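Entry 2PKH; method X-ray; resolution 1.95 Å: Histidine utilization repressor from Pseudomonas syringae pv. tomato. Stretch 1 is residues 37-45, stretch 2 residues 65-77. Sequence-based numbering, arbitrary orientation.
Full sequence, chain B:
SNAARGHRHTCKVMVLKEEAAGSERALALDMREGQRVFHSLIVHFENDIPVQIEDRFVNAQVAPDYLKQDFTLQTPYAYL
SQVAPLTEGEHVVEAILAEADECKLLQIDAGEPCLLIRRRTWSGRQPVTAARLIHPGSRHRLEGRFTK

Stretch 1 37-45: VFHSLIVHF
Stretch 2 (65-77) DYLKQDFTLQTPY

A single face of a β-strand packs against an irregular loop through apolar side chains, with one buried hydroxyl-hydroxyl hydrogen bond at its middle and 427 Å² of surface covered in all. Stretch 1 is extended throughout, with phi and psi in the β region, so its side chains alternate: Phe38, Ser40 and Ile42 point toward the loop, while His39 points away. The second stretch runs from a 3-10 turn at 66-68 through loop to a helix beginning at Pro76. Register is set by CA pairs: Phe38 CA lies 6.9 Å from Leu67 CA, and Ile42 CA lies 8.4 Å from Phe71 CA, so both chains advance in the same order.

Phe38 (m, chi2 -42°) covers the 3-10 turn. Its flat ring offers a face to Leu67 (m, t), whose CG sits 3.8 Å from the centroid of the Phe38 ring and 24° off the normal, a CH-pi contact; Phe38 CD2 also lies 3.5 Å from Tyr66 CB. Tyr66 (t, chi2 87°) extends its ring along the strand until its OH meets Ser40 OG at 2.6 Å, a hydrogen bond in which either could donate. Serine suits this place: small, in rotamer p, it gives the buried phenol a polar partner near its ring plane.

Ile42 (m, t) brings CD1 to two partners, 3.6 Å from both Phe71 CB and Pro76 CG; its extended rotamer carries one methyl far enough to meet both. Phe71 (m) and Pro76 (C-gamma exo) both point toward the strand. His44 (m, chi2 95°) leaves the backbone sideways, but its end comes nearer, with NE2 4.4 Å from Thr75 CG2. A water accompanies it, donating to Phe71 O at 2.7 Å and making a weak 3.4 Å bond with His44 NE2.

Thr75 (p) caps the following helix.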

# COMPACT_ATOMS: atom_id res chain seq x y z
N VAL B 37 -27.58 15.99 3.15
CA VAL B 37 -26.43 15.18 3.48
C VAL B 37 -26.26 15.32 4.99
O VAL B 37 -26.78 16.29 5.58
CB VAL B 37 -25.11 15.65 2.80
CG1 VAL B 37 -25.17 15.49 1.28
CG2 VAL B 37 -24.69 17.05 3.25
N PHE B 38 -25.57 14.39 5.60
CA PHE B 38 -25.20 14.55 7.04
C PHE B 38 -23.77 14.99 7.17
O PHE B 38 -22.94 14.61 6.35
CB PHE B 38 -25.42 13.24 7.80
CG PHE B 38 -26.81 12.72 7.74
CD1 PHE B 38 -27.90 13.59 7.86
CD2 PHE B 38 -27.04 11.35 7.67
CE1 PHE B 38 -29.21 13.11 7.92
CE2 PHE B 38 -28.34 10.86 7.72
CZ PHE B 38 -29.44 11.74 7.83
N HIS B 39 -23.49 15.81 8.17
CA HIS B 39 -22.20 16.50 8.24
C HIS B 39 -21.73 16.41 9.71
O HIS B 39 -22.44 16.84 10.61
CB HIS B 39 -22.41 17.99 7.87
CG HIS B 39 -21.17 18.81 7.97
ND1 HIS B 39 -21.17 20.19 8.03
CD2 HIS B 39 -19.89 18.44 8.16
CE1 HIS B 39 -19.94 20.62 8.21
NE2 HIS B 39 -19.14 19.58 8.25
N SER B 40 -20.55 15.84 9.94
CA SER B 40 -19.97 15.84 11.21
C SER B 40 -18.58 16.56 11.14
O SER B 40 -17.85 16.42 10.17
CB SER B 40 -19.82 14.38 11.79
OG SER B 40 -18.99 13.54 10.95
N LEU B 41 -18.25 17.30 12.19
CA LEU B 41 -16.87 17.86 12.34
C LEU B 41 -16.42 17.46 13.73
O LEU B 41 -17.04 17.83 14.74
CB LEU B 41 -16.84 19.40 12.15
CG LEU B 41 -15.37 19.87 11.93
CD1 LEU B 41 -15.43 21.20 11.12
CD2 LEU B 41 -14.76 19.98 13.22
N ILE B 42 -15.34 16.65 13.79
CA ILE B 42 -14.85 16.12 15.05
C ILE B 42 -13.36 16.44 15.20
O ILE B 42 -12.66 16.40 14.21
CB ILE B 42 -14.98 14.57 15.10
CG1 ILE B 42 -16.48 14.17 14.93
CG2 ILE B 42 -14.46 14.05 16.48
CD1 ILE B 42 -16.71 12.63 14.97
N VAL B 43 -12.89 16.77 16.40
CA VAL B 43 -11.43 16.99 16.61
C VAL B 43 -11.02 15.77 17.37
O VAL B 43 -11.60 15.44 18.42
CB VAL B 43 -11.12 18.21 17.43
CG1 VAL B 43 -9.56 18.47 17.65
CG2 VAL B 43 -11.75 19.52 16.73
N HIS B 44 -10.02 15.11 16.83
CA HIS B 44 -9.45 13.89 17.41
C HIS B 44 -8.17 14.27 18.15
O HIS B 44 -7.33 15.02 17.61
CB HIS B 44 -9.12 12.91 16.28
CG HIS B 44 -10.33 12.29 15.64
ND1 HIS B 44 -10.92 12.81 14.50
CD2 HIS B 44 -11.08 11.22 15.98
CE1 HIS B 44 -11.95 12.07 14.15
NE2 HIS B 44 -12.09 11.11 15.05
N PHE B 45 -8.00 13.69 19.33
CA PHE B 45 -6.84 13.97 20.24
C PHE B 45 -6.06 12.67 20.42
O PHE B 45 -6.67 11.60 20.48
CB PHE B 45 -7.33 14.41 21.63
CG PHE B 45 -8.05 15.74 21.65
CD1 PHE B 45 -7.42 16.85 22.10
CD2 PHE B 45 -9.32 15.85 21.15
CE1 PHE B 45 -8.12 18.14 22.11
CE2 PHE B 45 -10.00 17.09 21.12
CZ PHE B 45 -9.38 18.22 21.59
N ASP B 65 -29.15 6.69 9.84
CA ASP B 65 -29.12 6.91 11.29
C ASP B 65 -27.80 7.54 11.77
O ASP B 65 -27.51 7.54 12.98
CB ASP B 65 -29.36 5.59 12.04
CG ASP B 65 -30.76 5.00 11.76
OD1 ASP B 65 -31.71 5.78 11.55
OD2 ASP B 65 -30.87 3.76 11.72
N TYR B 66 -27.02 8.08 10.83
CA TYR B 66 -25.75 8.72 11.12
C TYR B 66 -25.87 9.79 12.22
O TYR B 66 -25.08 9.80 13.16
CB TYR B 66 -25.15 9.28 9.83
CG TYR B 66 -23.68 9.74 9.94
CD1 TYR B 66 -22.65 8.87 9.76
CD2 TYR B 66 -23.38 11.06 10.18
CE1 TYR B 66 -21.29 9.30 9.87
CE2 TYR B 66 -22.00 11.53 10.26
CZ TYR B 66 -21.00 10.66 10.13
OH TYR B 66 -19.68 11.14 10.15
N LEU B 67 -26.88 10.64 12.14
CA LEU B 67 -27.00 11.78 13.09
C LEU B 67 -27.23 11.30 14.54
O LEU B 67 -26.97 12.02 15.51
CB LEU B 67 -28.08 12.73 12.64
CG LEU B 67 -27.77 13.53 11.35
CD1 LEU B 67 -28.94 14.57 11.18
CD2 LEU B 67 -26.43 14.21 11.43
N LYS B 68 -27.73 10.09 14.67
CA LYS B 68 -28.13 9.52 15.93
C LYS B 68 -26.98 8.91 16.72
O LYS B 68 -27.18 8.51 17.87
CB LYS B 68 -29.23 8.44 15.68
CG LYS B 68 -30.49 9.03 15.07
CD LYS B 68 -31.29 7.93 14.39
CE LYS B 68 -32.32 8.56 13.42
NZ LYS B 68 -33.20 7.49 12.83
N GLN B 69 -25.79 8.84 16.12
CA GLN B 69 -24.66 8.16 16.72
C GLN B 69 -23.81 9.02 17.73
O GLN B 69 -23.79 10.28 17.65
CB GLN B 69 -23.75 7.62 15.61
CG GLN B 69 -24.45 6.81 14.54
CD GLN B 69 -25.23 5.61 15.12
OE1 GLN B 69 -24.72 4.89 15.97
NE2 GLN B 69 -26.46 5.43 14.68
N ASP B 70 -23.15 8.32 18.67
CA ASP B 70 -22.27 8.94 19.64
C ASP B 70 -20.85 8.64 19.22
O ASP B 70 -20.30 7.59 19.53
CB ASP B 70 -22.54 8.41 21.05
CG ASP B 70 -21.56 8.97 22.09
OD1 ASP B 70 -20.56 9.60 21.71
OD2 ASP B 70 -21.80 8.76 23.32
N PHE B 71 -20.25 9.56 18.47
CA PHE B 71 -18.94 9.32 17.91
C PHE B 71 -17.83 9.60 18.91
O PHE B 71 -16.65 9.63 18.54
CB PHE B 71 -18.76 10.16 16.64
CG PHE B 71 -19.73 9.79 15.53
CD1 PHE B 71 -19.64 8.52 14.91
CD2 PHE B 71 -20.70 10.73 15.09
CE1 PHE B 71 -20.52 8.16 13.91
CE2 PHE B 71 -21.55 10.39 14.06
CZ PHE B 71 -21.43 9.08 13.47
N THR B 72 -18.17 9.81 20.20
CA THR B 72 -17.12 9.62 21.23
C THR B 72 -16.88 8.13 21.51
O THR B 72 -15.88 7.78 22.11
CB THR B 72 -17.40 10.39 22.57
OG1 THR B 72 -18.59 9.91 23.17
CG2 THR B 72 -17.55 11.86 22.31
N LEU B 73 -17.77 7.25 21.08
CA LEU B 73 -17.60 5.81 21.35
C LEU B 73 -17.08 5.02 20.15
O LEU B 73 -16.57 3.90 20.29
CB LEU B 73 -18.93 5.20 21.86
CG LEU B 73 -19.60 5.79 23.12
CD1 LEU B 73 -20.89 5.03 23.47
CD2 LEU B 73 -18.64 5.74 24.32
N GLN B 74 -17.17 5.62 18.96
CA GLN B 74 -16.84 4.95 17.72
C GLN B 74 -16.43 6.05 16.71
O GLN B 74 -16.93 7.13 16.81
CB GLN B 74 -18.13 4.22 17.26
CG GLN B 74 -17.98 3.26 16.09
CD GLN B 74 -19.29 2.55 15.78
OE1 GLN B 74 -20.39 3.09 16.01
NE2 GLN B 74 -19.18 1.35 15.28
N THR B 75 -15.51 5.83 15.76
CA THR B 75 -15.31 6.85 14.73
C THR B 75 -16.44 6.72 13.67
O THR B 75 -17.06 5.63 13.51
CB THR B 75 -13.99 6.70 13.98
OG1 THR B 75 -14.03 5.50 13.22
CG2 THR B 75 -12.74 6.75 14.92
N PRO B 76 -16.76 7.82 12.98
CA PRO B 76 -17.66 7.77 11.81
C PRO B 76 -17.29 6.68 10.76
O PRO B 76 -18.14 5.91 10.30
CB PRO B 76 -17.57 9.18 11.22
CG PRO B 76 -17.20 10.09 12.44
CD PRO B 76 -16.40 9.20 13.39
N TYR B 77 -16.00 6.58 10.42
CA TYR B 77 -15.59 5.53 9.46
C TYR B 77 -15.91 4.13 9.95
O TYR B 77 -16.39 3.34 9.18
CB TYR B 77 -14.13 5.64 9.16
CG TYR B 77 -13.78 4.84 7.93
CD1 TYR B 77 -13.98 5.35 6.65
CD2 TYR B 77 -13.29 3.54 8.06
CE1 TYR B 77 -13.65 4.60 5.50
CE2 TYR B 77 -13.01 2.76 6.94
CZ TYR B 77 -13.18 3.30 5.66
OH TYR B 77 -12.83 2.55 4.51
O HOH W 1 -14.79 9.67 16.61